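Side-chain contacts in phytoene synthase (Enterococcus hirae, PDB 5IYS), which probably condenses two farnesyl diphosphate molecules into dehydrosqualene with the help of magnesium ions, as squalene and phytoene synthases do with their prenyl diphosphates: residues Asp127-Cys132 with Leu161-Gln166; Thr168-Asp173 with Arg182-Lys187. All coordinates share one frame; numbering follows the deposited sequence.

Contact 1: Asp127-Cys132 with Leu161-Gln166; sequences DLEEYC and LGEAMQ. With FPS (S-[(2E,6E)-3,7,11-trimethyldodeca-2,6,10-trienyl] trihydrogen thiodiphosphate), chain G.
Behind the wall of the prenyl pocket, C132 of helix 125-143 packs against E163 and Q166 of helix 155-172, two helices of the all-helical bundle common to squalene and phytoene synthases. The short segments lie 9.7 Å apart axis to axis, their directions 110° apart, and C132 fills the narrow part of the crossing. Its CB rests on E163 CG at 3.7 Å, while SG, turned away from the carbonyl carbon and beside the backbone N, reaches Q166 CG at 3.5 Å. Thus one small side chain touches the aliphatic parts of two neighbours one helical turn apart.

Toward the surface the contact becomes polar. E163 runs out as an extended chain and passes the E129 side chain at a slant, with their carboxylate planes 42° apart. E163 OE2 lies 3.9 Å from E129 CB, and E163 OE1 comes within 4.1 Å of E129 OE2. A water stands between the helices, giving a hydrogen bond of 2.8 Å to E129 O and a weak one to E163 OE1.

The first torsion of Q166, with CG anti to the backbone N, sets CG against C132; the bend at chi2 (54°) then turns the amide, leaving NE2 3.8 Å from C4 of the farnesyl thiodiphosphate of chain G. On the same helix, L161 CD2 packs on C12 of that prenyl chain at 3.7 Å, and M165 SD also lies against it.

The chemistry is therefore divided: thiol and methylenes close the buried part without any direct hydrogen bond between the segments, whereas the outer part brings together two like charges. Their proximity may raise the proton affinity of one carboxylate, and the water, which donates only weakly to E163 OE1, may ease the cost a little.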
# COMPACT_ATOMS: atom_id res chain seq x y z
N ASP A 127 -3.36 17.22 -5.78
CA ASP A 127 -3.06 16.30 -6.88
C ASP A 127 -2.42 15.03 -6.30
O ASP A 127 -2.73 13.91 -6.71
CB ASP A 127 -2.09 16.91 -7.89
CG ASP A 127 -2.72 18.02 -8.71
OD1 ASP A 127 -3.82 17.81 -9.26
OD2 ASP A 127 -2.13 19.12 -8.77
N LEU A 128 -1.48 15.23 -5.39
CA LEU A 128 -0.75 14.09 -4.84
C LEU A 128 -1.71 13.23 -4.02
O LEU A 128 -1.63 12.00 -4.05
CB LEU A 128 0.42 14.54 -3.96
CG LEU A 128 1.31 13.44 -3.35
CD1 LEU A 128 1.82 12.43 -4.39
CD2 LEU A 128 2.49 14.02 -2.58
N GLU A 129 -2.64 13.87 -3.31
CA GLU A 129 -3.63 13.12 -2.53
C GLU A 129 -4.59 12.28 -3.39
O GLU A 129 -4.96 11.16 -3.04
CB GLU A 129 -4.37 14.09 -1.61
CG GLU A 129 -5.72 13.59 -1.16
CD GLU A 129 -6.50 14.65 -0.40
OE1 GLU A 129 -6.45 15.84 -0.80
OE2 GLU A 129 -7.13 14.30 0.62
N GLU A 130 -5.02 12.80 -4.53
CA GLU A 130 -5.89 12.02 -5.44
C GLU A 130 -5.12 10.81 -5.95
O GLU A 130 -5.64 9.69 -6.02
CB GLU A 130 -6.34 12.89 -6.62
CG GLU A 130 -7.53 13.77 -6.28
CD GLU A 130 -8.85 13.04 -6.49
OE1 GLU A 130 -9.12 12.57 -7.62
OE2 GLU A 130 -9.59 12.89 -5.50
N TYR A 131 -3.86 11.03 -6.29
CA TYR A 131 -3.06 9.93 -6.84
C TYR A 131 -2.87 8.84 -5.78
O TYR A 131 -3.00 7.64 -6.09
CB TYR A 131 -1.72 10.46 -7.33
CG TYR A 131 -0.72 9.37 -7.60
CD1 TYR A 131 -0.79 8.61 -8.76
CD2 TYR A 131 0.30 9.10 -6.68
CE1 TYR A 131 0.12 7.57 -8.98
CE2 TYR A 131 1.19 8.05 -6.89
CZ TYR A 131 1.13 7.34 -8.07
OH TYR A 131 2.03 6.31 -8.28
N CYS A 132 -2.62 9.24 -4.53
CA CYS A 132 -2.42 8.27 -3.45
C CYS A 132 -3.68 7.47 -3.25
O CYS A 132 -3.58 6.30 -2.91
CB CYS A 132 -2.04 8.93 -2.13
SG CYS A 132 -0.40 9.69 -2.09
N LEU A 161 -5.38 5.50 5.69
CA LEU A 161 -4.24 4.64 6.03
C LEU A 161 -3.45 4.32 4.74
O LEU A 161 -2.22 4.25 4.72
CB LEU A 161 -4.70 3.30 6.65
CG LEU A 161 -3.58 2.30 7.00
CD1 LEU A 161 -2.41 2.92 7.75
CD2 LEU A 161 -4.15 1.11 7.78
N GLY A 162 -4.18 4.08 3.66
CA GLY A 162 -3.53 3.83 2.36
C GLY A 162 -2.75 5.05 1.89
O GLY A 162 -1.61 4.95 1.43
N GLU A 163 -3.33 6.23 2.06
CA GLU A 163 -2.60 7.45 1.82
C GLU A 163 -1.35 7.64 2.70
O GLU A 163 -0.30 8.05 2.21
CB GLU A 163 -3.51 8.69 1.92
CG GLU A 163 -2.87 9.95 1.34
CD GLU A 163 -3.71 11.21 1.64
OE1 GLU A 163 -4.90 11.09 1.97
OE2 GLU A 163 -3.15 12.33 1.60
N ALA A 164 -1.47 7.39 4.00
CA ALA A 164 -0.31 7.52 4.88
C ALA A 164 0.81 6.60 4.39
O ALA A 164 2.00 6.93 4.48
CB ALA A 164 -0.72 7.14 6.35
N MET A 165 0.46 5.36 4.06
CA MET A 165 1.47 4.41 3.59
C MET A 165 2.12 4.83 2.27
O MET A 165 3.34 4.65 2.08
CB MET A 165 0.83 3.03 3.47
CG MET A 165 0.68 2.32 4.82
SD MET A 165 -0.20 0.73 4.59
CE MET A 165 -0.15 0.16 6.29
N GLN A 166 1.33 5.34 1.34
CA GLN A 166 1.86 5.74 0.04
C GLN A 166 2.81 6.94 0.26
O GLN A 166 3.85 6.99 -0.38
CB GLN A 166 0.73 6.12 -0.92
CG GLN A 166 1.19 6.58 -2.30
CD GLN A 166 2.09 5.56 -2.97
OE1 GLN A 166 3.23 5.88 -3.33
NE2 GLN A 166 1.66 4.31 -3.00
C1 FPS G . 3.64 -0.99 -0.34
S1 FPS G . 3.52 -2.48 -1.25
C2 FPS G . 2.19 -0.64 -0.09
C3 FPS G . 1.70 0.61 -0.06
C4 FPS G . 2.61 1.80 -0.26
C5 FPS G . 0.23 0.88 0.20
C6 FPS G . -0.63 -0.37 0.40
C7 FPS G . -1.94 0.05 1.03
C8 FPS G . -2.58 -0.71 1.94
C10 FPS G . -3.94 -0.25 2.39
C9 FPS G . -2.02 -2.02 2.45
C11 FPS G . -3.94 -0.13 3.92
C12 FPS G . -5.35 0.15 4.44
C13 FPS G . -6.22 -0.79 4.86
C14 FPS G . -7.57 -0.38 5.38
C15 FPS G . -5.87 -2.26 4.86
PA FPS G . 5.28 -3.56 -1.19
O1A FPS G . 5.04 -4.99 -1.36
O2A FPS G . 5.99 -3.05 -2.55
O3A FPS G . 6.28 -3.18 -0.00
PB FPS G . 7.30 -1.96 -0.30
O1B FPS G . 8.63 -2.47 -0.80
O2B FPS G . 7.34 -1.21 1.01
O3B FPS G . 6.81 -1.00 -1.37
O HOH W 1 -5.87 9.89 -0.66

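Contact 2: Thr168-Asp173 with Arg182-Lys187; sequences TNILRD and RIYLTK. With MG (magnesium ion), chain D; FPS (S-[(2E,6E)-3,7,11-trimethyldodeca-2,6,10-trienyl] trihydrogen thiodiphosphate), chain G; FPS (S-[(2E,6E)-3,7,11-trimethyldodeca-2,6,10-trienyl] trihydrogen thiodiphosphate), chain H.
I170 and Y184 meet at about a right angle, with I170 CG2 3.7 Å from Y184 CB; its CG1 approaches the start of the ring obliquely, and L185 CD2 adds a looser apolar contact to CG2. This buried patch adjoins a magnesium site on the same turn of helix. N169, whose first torsion (chi1 -175°) carries the amide off the helix toward the ion and the diphosphates, binds the metal through OD1 at 2.1 Å, and O2A of the chain H thiodiphosphate and three waters are further ligands. One of these waters stands 3.5 Å above a face of the Y184 ring, offset toward the rim.

R172 NH1 gives a 2.7 Å hydrogen bond to O2B of the chain G diphosphate. R172 also holds D173 side-on: NE bonds to OD1 at 2.9 Å from above the carboxylate plane, and NH2 meets the syn lone pair of OD2. D173 OD2 stays 3.7 Å from the ion, although D173 binds magnesium in a structure of this protein.

Farther out, R182 NH1 donates to Y184 OH at 2.7 Å, within its own guanidinium plane, while its NH2 forms a salt bridge with the magnesium ligand D60. F119 packs edge-to-face with the Y184 ring. Apolar contact thus ties the loop to the helix, while the magnesium ion and R172 probably offset the diphosphate charge, N169 supplies a neutral oxygen ligand to the ion, and D173 helps position the guanidinium.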
# COMPACT_ATOMS: atom_id res chain seq x y z
N THR A 168 4.53 7.56 2.94
CA THR A 168 5.72 6.95 3.53
C THR A 168 6.61 6.32 2.44
O THR A 168 7.83 6.50 2.43
CB THR A 168 5.30 5.85 4.53
OG1 THR A 168 4.44 6.43 5.54
CG2 THR A 168 6.52 5.20 5.19
N ASN A 169 5.99 5.60 1.52
CA ASN A 169 6.74 5.01 0.40
C ASN A 169 7.47 6.06 -0.45
O ASN A 169 8.66 5.90 -0.81
CB ASN A 169 5.79 4.15 -0.45
CG ASN A 169 6.51 3.41 -1.57
OD1 ASN A 169 6.87 4.02 -2.56
ND2 ASN A 169 6.70 2.10 -1.41
N ILE A 170 6.79 7.18 -0.67
CA ILE A 170 7.33 8.31 -1.41
C ILE A 170 8.57 8.90 -0.70
O ILE A 170 9.64 9.11 -1.30
CB ILE A 170 6.23 9.39 -1.59
CG1 ILE A 170 5.24 8.99 -2.69
CG2 ILE A 170 6.84 10.72 -1.96
CD1 ILE A 170 3.94 9.83 -2.73
N LEU A 171 8.42 9.09 0.61
CA LEU A 171 9.44 9.72 1.44
C LEU A 171 10.63 8.79 1.62
O LEU A 171 11.78 9.22 1.78
CB LEU A 171 8.84 10.08 2.81
CG LEU A 171 7.91 11.30 2.76
CD1 LEU A 171 7.09 11.37 4.02
CD2 LEU A 171 8.74 12.63 2.60
N ARG A 172 10.36 7.50 1.56
CA ARG A 172 11.43 6.51 1.70
C ARG A 172 12.31 6.50 0.44
O ARG A 172 13.51 6.22 0.51
CB ARG A 172 10.82 5.13 1.98
CG ARG A 172 11.82 3.99 2.21
CD ARG A 172 11.07 2.65 2.21
NE ARG A 172 10.63 2.34 0.84
CZ ARG A 172 9.88 1.30 0.51
NH1 ARG A 172 9.34 0.55 1.46
NH2 ARG A 172 9.65 1.04 -0.77
N ASP A 173 11.73 6.80 -0.72
CA ASP A 173 12.35 6.40 -1.98
C ASP A 173 12.68 7.61 -2.87
O ASP A 173 12.84 7.47 -4.08
CB ASP A 173 11.44 5.46 -2.79
CG ASP A 173 11.24 4.09 -2.13
OD1 ASP A 173 12.03 3.70 -1.25
OD2 ASP A 173 10.27 3.40 -2.52
N ARG A 182 11.21 10.07 -11.84
CA ARG A 182 10.00 10.41 -11.14
C ARG A 182 10.22 11.32 -9.94
O ARG A 182 11.02 11.02 -9.06
CB ARG A 182 9.27 9.14 -10.70
CG ARG A 182 8.90 8.20 -11.84
CD ARG A 182 7.85 7.23 -11.35
NE ARG A 182 7.58 6.18 -12.33
CZ ARG A 182 6.75 5.16 -12.14
NH1 ARG A 182 6.02 5.08 -11.03
NH2 ARG A 182 6.62 4.24 -13.08
N ILE A 183 9.39 12.36 -9.86
CA ILE A 183 9.33 13.18 -8.66
C ILE A 183 7.90 13.16 -8.17
O ILE A 183 7.01 13.64 -8.87
CB ILE A 183 9.78 14.65 -8.91
CG1 ILE A 183 11.22 14.68 -9.44
CG2 ILE A 183 9.64 15.50 -7.63
CD1 ILE A 183 11.77 16.09 -9.69
N TYR A 184 7.67 12.54 -7.01
CA TYR A 184 6.36 12.60 -6.36
C TYR A 184 6.15 13.82 -5.47
O TYR A 184 5.02 14.20 -5.16
CB TYR A 184 6.13 11.30 -5.58
CG TYR A 184 5.98 10.09 -6.49
CD1 TYR A 184 4.75 9.78 -7.07
CD2 TYR A 184 7.08 9.30 -6.81
CE1 TYR A 184 4.61 8.70 -7.90
CE2 TYR A 184 6.95 8.20 -7.64
CZ TYR A 184 5.70 7.90 -8.17
OH TYR A 184 5.56 6.80 -8.98
N LEU A 185 7.23 14.38 -4.93
CA LEU A 185 7.10 15.61 -4.16
C LEU A 185 6.45 16.69 -5.03
O LEU A 185 6.63 16.68 -6.25
CB LEU A 185 8.49 16.08 -3.70
CG LEU A 185 9.31 15.06 -2.91
CD1 LEU A 185 10.70 15.64 -2.62
CD2 LEU A 185 8.61 14.64 -1.62
N THR A 186 5.60 17.52 -4.43
CA THR A 186 4.80 18.42 -5.23
C THR A 186 5.59 19.64 -5.68
O THR A 186 6.54 20.08 -5.02
CB THR A 186 3.48 18.83 -4.55
OG1 THR A 186 3.74 19.75 -3.48
CG2 THR A 186 2.76 17.60 -4.01
N LYS A 187 5.26 20.13 -6.87
CA LYS A 187 5.81 21.41 -7.30
C LYS A 187 5.61 22.53 -6.28
O LYS A 187 6.53 23.27 -5.95
CB LYS A 187 5.25 21.78 -8.66
CG LYS A 187 5.82 20.92 -9.76
CD LYS A 187 5.42 21.46 -11.13
CE LYS A 187 5.80 20.48 -12.24
NZ LYS A 187 4.91 20.70 -13.42
MG MG D . 7.38 4.34 -4.61
C1 FPS G . 3.64 -0.99 -0.34
S1 FPS G . 3.52 -2.48 -1.25
C2 FPS G . 2.19 -0.64 -0.09
C3 FPS G . 1.70 0.61 -0.06
C4 FPS G . 2.61 1.80 -0.26
C5 FPS G . 0.23 0.88 0.20
C6 FPS G . -0.63 -0.37 0.40
C7 FPS G . -1.94 0.05 1.03
C8 FPS G . -2.58 -0.71 1.94
C10 FPS G . -3.94 -0.25 2.39
C9 FPS G . -2.02 -2.02 2.45
C11 FPS G . -3.94 -0.13 3.92
C12 FPS G . -5.35 0.15 4.44
C13 FPS G . -6.22 -0.79 4.86
C14 FPS G . -7.57 -0.38 5.38
C15 FPS G . -5.87 -2.26 4.86
PA FPS G . 5.28 -3.56 -1.19
O1A FPS G . 5.04 -4.99 -1.36
O2A FPS G . 5.99 -3.05 -2.55
O3A FPS G . 6.28 -3.18 -0.00
PB FPS G . 7.30 -1.96 -0.30
O1B FPS G . 8.63 -2.47 -0.80
O2B FPS G . 7.34 -1.21 1.01
O3B FPS G . 6.81 -1.00 -1.37
C1 FPS H . 3.98 0.02 -3.94
S1 FPS H . 4.33 1.75 -4.07
C2 FPS H . 2.90 -0.35 -4.93
C3 FPS H . 1.61 0.02 -4.82
C4 FPS H . 1.09 0.93 -3.74
C5 FPS H . 0.65 -0.49 -5.88
C6 FPS H . 0.33 -1.97 -5.68
C7 FPS H . -0.02 -2.27 -4.23
C8 FPS H . 0.52 -3.31 -3.59
C10 FPS H . 0.16 -3.48 -2.13
C9 FPS H . 1.52 -4.21 -4.26
C11 FPS H . -1.04 -4.37 -1.91
C12 FPS H . -0.94 -4.72 -0.44
C13 FPS H . -1.84 -5.48 0.22
C14 FPS H . -3.05 -6.08 -0.43
C15 FPS H . -1.62 -5.72 1.68
PA FPS H . 5.87 1.68 -5.41
O1A FPS H . 5.39 1.08 -6.68
O2A FPS H . 6.37 3.18 -5.69
O3A FPS H . 7.13 0.99 -4.65
PB FPS H . 7.78 -0.44 -4.92
O1B FPS H . 9.18 -0.14 -5.39
O2B FPS H . 7.07 -1.25 -5.97
O3B FPS H . 7.75 -1.18 -3.60
O HOH W 2 8.17 5.86 -4.03
O HOH W 3 6.05 5.63 -5.29
O HOH W 4 8.54 3.28 -4.02

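Overall arrangement
Contact 1 closes before contact 2 opens along the chain, yet both use helix 155-172, and their centres lie 11 Å apart. Residues 161-166 and 168-172 are successive parts of that helix, with D173 just past its end: the first part runs beside the prenyl tail of the chain G ligand, the second beside its diphosphate. Their partners, helix 125-143 and the loop before helix 187-193, also touch each other, L128 CD2 lying 3.6 Å from Y184 O and Y131 OH 3.5 Å from Y184 CE1. L128 CD1 also packs on I170 CD1 of the shared helix. That helix therefore lines the prenyl chain of one ligand and reaches the diphosphates of both and a magnesium ion.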